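Local coordinates for protein putative exotoxin (superantigen) (Streptococcus pyogenes, PDB 1TY0) that probably acts as a secreted superantigen toxin that can use a common surface for T-cell receptor binding and dimerization, and binds zinc, at residues Asn27-Tyr32 with Asn67-Ile72. Numbering follows the deposited sequence.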
ATOM      1  N   ASN A  27      13.051  -3.082 -14.662  1.00 11.93           N
ATOM      2  CA  ASN A  27      13.256  -3.402 -16.074  1.00 13.48           C
ATOM      3  C   ASN A  27      11.952  -3.398 -16.874  1.00 14.64           C
ATOM      4  O   ASN A  27      11.607  -4.379 -17.533  1.00 15.09           O
ATOM      5  CB  ASN A  27      13.951  -4.764 -16.180  1.00 17.80           C
ATOM      6  CG  ASN A  27      14.410  -5.079 -17.589  1.00 20.93           C
ATOM      7  OD1 ASN A  27      14.962  -4.223 -18.279  1.00 25.81           O
ATOM      8  ND2 ASN A  27      14.197  -6.317 -18.017  1.00 27.24           N
ATOM      9  N   CYS A  28      11.247  -2.273 -16.820  1.00 12.85           N
ATOM     10  CA  CYS A  28       9.973  -2.104 -17.512  1.00 13.45           C
ATOM     11  C   CYS A  28      10.131  -1.215 -18.736  1.00 13.24           C
ATOM     12  O   CYS A  28      10.916  -0.269 -18.731  1.00 14.17           O
ATOM     13  CB  CYS A  28       8.955  -1.472 -16.571  1.00 14.55           C
ATOM     14  SG  CYS A  28       8.734  -2.416 -15.064  1.00 19.49           S
ATOM     15  N   ASN A  29       9.357  -1.499 -19.773  1.00 12.82           N
ATOM     16  CA  ASN A  29       9.448  -0.725 -21.005  1.00 11.69           C
ATOM     17  C   ASN A  29       8.611   0.544 -21.034  1.00 11.53           C
ATOM     18  O   ASN A  29       7.439   0.538 -20.648  1.00 12.00           O
ATOM     19  CB  ASN A  29       9.048  -1.594 -22.198  1.00 14.20           C
ATOM     20  CG  ASN A  29       9.281  -0.899 -23.521  1.00 13.19           C
ATOM     21  OD1 ASN A  29       8.351  -0.387 -24.146  1.00 15.73           O
ATOM     22  ND2 ASN A  29      10.535  -0.862 -23.947  1.00 13.77           N
ATOM     23  N   ILE A  30       9.220   1.634 -21.493  1.00 11.85           N
ATOM     24  CA  ILE A  30       8.503   2.899 -21.636  1.00 10.35           C
ATOM     25  C   ILE A  30       7.725   2.767 -22.937  1.00 11.66           C
ATOM     26  O   ILE A  30       8.308   2.819 -24.021  1.00 11.26           O
ATOM     27  CB  ILE A  30       9.462   4.106 -21.769  1.00 10.38           C
ATOM     28  CG1 ILE A  30      10.242   4.303 -20.464  1.00 10.72           C
ATOM     29  CG2 ILE A  30       8.664   5.373 -22.101  1.00 12.24           C
ATOM     30  CD1 ILE A  30      11.196   5.484 -20.483  1.00 13.29           C
ATOM     31  N   ASP A  31       6.413   2.588 -22.835  1.00  9.81           N
ATOM     32  CA  ASP A  31       5.582   2.442 -24.027  1.00 11.37           C
ATOM     33  C   ASP A  31       5.302   3.770 -24.708  1.00 11.19           C
ATOM     34  O   ASP A  31       5.219   3.844 -25.940  1.00 12.40           O
ATOM     35  CB  ASP A  31       4.254   1.762 -23.684  1.00 11.24           C
ATOM     36  CG  ASP A  31       4.368   0.249 -23.633  1.00 13.17           C
ATOM     37  OD1 ASP A  31       5.450  -0.286 -23.951  1.00 14.43           O
ATOM     38  OD2 ASP A  31       3.371  -0.411 -23.284  1.00 14.42           O
ATOM     39  N   TYR A  32       5.148   4.820 -23.915  1.00 11.37           N
ATOM     40  CA  TYR A  32       4.872   6.132 -24.487  1.00 10.59           C
ATOM     41  C   TYR A  32       5.275   7.253 -23.540  1.00 12.73           C
ATOM     42  O   TYR A  32       5.254   7.086 -22.312  1.00 12.70           O
ATOM     43  CB  TYR A  32       3.380   6.248 -24.827  1.00 10.86           C
ATOM     44  CG  TYR A  32       3.077   7.336 -25.824  1.00 11.40           C
ATOM     45  CD1 TYR A  32       3.457   7.207 -27.162  1.00 12.68           C
ATOM     46  CD2 TYR A  32       2.440   8.509 -25.429  1.00 12.75           C
ATOM     47  CE1 TYR A  32       3.207   8.222 -28.081  1.00 13.32           C
ATOM     48  CE2 TYR A  32       2.187   9.534 -26.343  1.00 15.05           C
ATOM     49  CZ  TYR A  32       2.572   9.380 -27.665  1.00 13.52           C
ATOM     50  OH  TYR A  32       2.316  10.389 -28.563  1.00 13.72           O
ATOM     51  N   ASN A  67      10.573   3.072 -25.464  1.00 16.88           N
ATOM     52  CA  ASN A  67      11.142   1.732 -25.469  1.00 17.38           C
ATOM     53  C   ASN A  67      12.446   1.567 -24.701  1.00 17.35           C
ATOM     54  O   ASN A  67      13.152   0.573 -24.852  1.00 19.78           O
ATOM     55  CB  ASN A  67      11.271   1.228 -26.903  1.00 19.04           C
ATOM     56  CG  ASN A  67       9.926   1.156 -27.593  1.00 18.96           C
ATOM     57  OD1 ASN A  67       8.955   0.662 -27.017  1.00 16.93           O
ATOM     58  ND2 ASN A  67       9.855   1.655 -28.821  1.00 19.98           N
ATOM     59  N   GLN A  68      12.750   2.558 -23.870  1.00 17.71           N
ATOM     60  CA  GLN A  68      13.922   2.508 -23.011  1.00 17.51           C
ATOM     61  C   GLN A  68      13.413   1.716 -21.808  1.00 16.65           C
ATOM     62  O   GLN A  68      12.226   1.791 -21.477  1.00 14.92           O
ATOM     63  CB  GLN A  68      14.311   3.921 -22.565  1.00 18.81           C
ATOM     64  CG  GLN A  68      15.497   3.999 -21.618  1.00 21.62           C
ATOM     65  CD  GLN A  68      15.749   5.415 -21.115  1.00 24.53           C
ATOM     66  OE1 GLN A  68      15.276   6.394 -21.704  1.00 19.79           O
ATOM     67  NE2 GLN A  68      16.508   5.531 -20.024  1.00 23.77           N
ATOM     68  N   LYS A  69      14.289   0.945 -21.172  1.00 14.42           N
ATOM     69  CA  LYS A  69      13.900   0.173 -20.000  1.00 15.32           C
ATOM     70  C   LYS A  69      14.125   1.029 -18.763  1.00 14.87           C
ATOM     71  O   LYS A  69      15.144   1.713 -18.641  1.00 13.60           O
ATOM     72  CB  LYS A  69      14.726  -1.113 -19.898  1.00 17.23           C
ATOM     73  CG  LYS A  69      14.471  -2.110 -21.019  1.00 19.95           C
ATOM     74  CD  LYS A  69      13.020  -2.561 -21.031  1.00 22.01           C
ATOM     75  CE  LYS A  69      12.756  -3.558 -22.155  1.00 24.89           C
ATOM     76  NZ  LYS A  69      12.984  -2.961 -23.498  1.00 29.82           N
ATOM     77  N   VAL A  70      13.164   1.003 -17.848  1.00 12.98           N
ATOM     78  CA  VAL A  70      13.275   1.786 -16.628  1.00 11.87           C
ATOM     79  C   VAL A  70      12.814   1.012 -15.409  1.00 11.01           C
ATOM     80  O   VAL A  70      12.152  -0.022 -15.520  1.00 12.29           O
ATOM     81  CB  VAL A  70      12.424   3.078 -16.702  1.00 13.45           C
ATOM     82  CG1 VAL A  70      12.939   3.988 -17.811  1.00 11.88           C
ATOM     83  CG2 VAL A  70      10.964   2.727 -16.942  1.00 12.59           C
ATOM     84  N   ASN A  71      13.197   1.519 -14.242  1.00 11.79           N
ATOM     85  CA  ASN A  71      12.780   0.938 -12.978  1.00 10.70           C
ATOM     86  C   ASN A  71      11.774   1.896 -12.378  1.00 10.58           C
ATOM     87  O   ASN A  71      11.859   3.114 -12.574  1.00 10.85           O
ATOM     88  CB  ASN A  71      13.962   0.775 -12.032  1.00 11.93           C
ATOM     89  CG  ASN A  71      14.943  -0.263 -12.522  1.00 12.28           C
ATOM     90  OD1 ASN A  71      14.543  -1.274 -13.090  1.00 14.11           O
ATOM     91  ND2 ASN A  71      16.232  -0.025 -12.296  1.00 16.18           N
ATOM     92  N   ILE A  72      10.824   1.341 -11.640  1.00 10.60           N
ATOM     93  CA  ILE A  72       9.787   2.137 -11.022  1.00  8.88           C
ATOM     94  C   ILE A  72       9.742   1.919  -9.522  1.00  7.78           C
ATOM     95  O   ILE A  72       9.739   0.780  -9.051  1.00  9.16           O
ATOM     96  CB  ILE A  72       8.390   1.751 -11.556  1.00 10.55           C
ATOM     97  CG1 ILE A  72       8.325   1.962 -13.066  1.00 12.94           C
ATOM     98  CG2 ILE A  72       7.311   2.562 -10.827  1.00 10.01           C
ATOM     99  CD1 ILE A  72       7.061   1.396 -13.699  1.00 14.63           C
TER
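N71 OD1 is gripped twice: the backbone N of N27 donates to it at 2.8 Å, nearly along the C=O axis, and S94 OG adds a weak bond. On the same amide, ND2 bonds to N98 OD1, which helps fix the rotation of the buried group. N27, with positive phi and psi (both 56°), shares V70 with C28 in a G1 beta bulge; its own N lies close to V70 O but at a poor angle, and its N-H is instead taken by N71 OD1. Two antiparallel bridges follow, C28 with V70 (hydrogen-bonded) and N29 with K69 (non-hydrogen-bonded), yet the short strand axes make 110°. C28 N reaches V70 O at 2.8 Å, almost straight, and V70 N returns to C28 O at 2.7 Å; past the bridges, I30 N bonds to Q68 O and I30 O accepts from N67 N, in the loop entering strand 69-72. I30 crosses V70 at about a right angle, CD1 meeting V70 CG1 at 3.5 Å, while C28 SG lies 4.4 Å from I72 CD1; I40 of strand 37-41 packs against C28, I30 and I72. On the side of N29 and K69, K69 CB and CG lie 3.5 Å from N27 OD1, the two side chains crossing obliquely, and the N67 amide comes alongside that of N29, their planes 23° apart. A G1 bulge and steep antiparallel pairing thus join strands 28-33 and 69-74 in the N-terminal OB-fold domain of this toxin family.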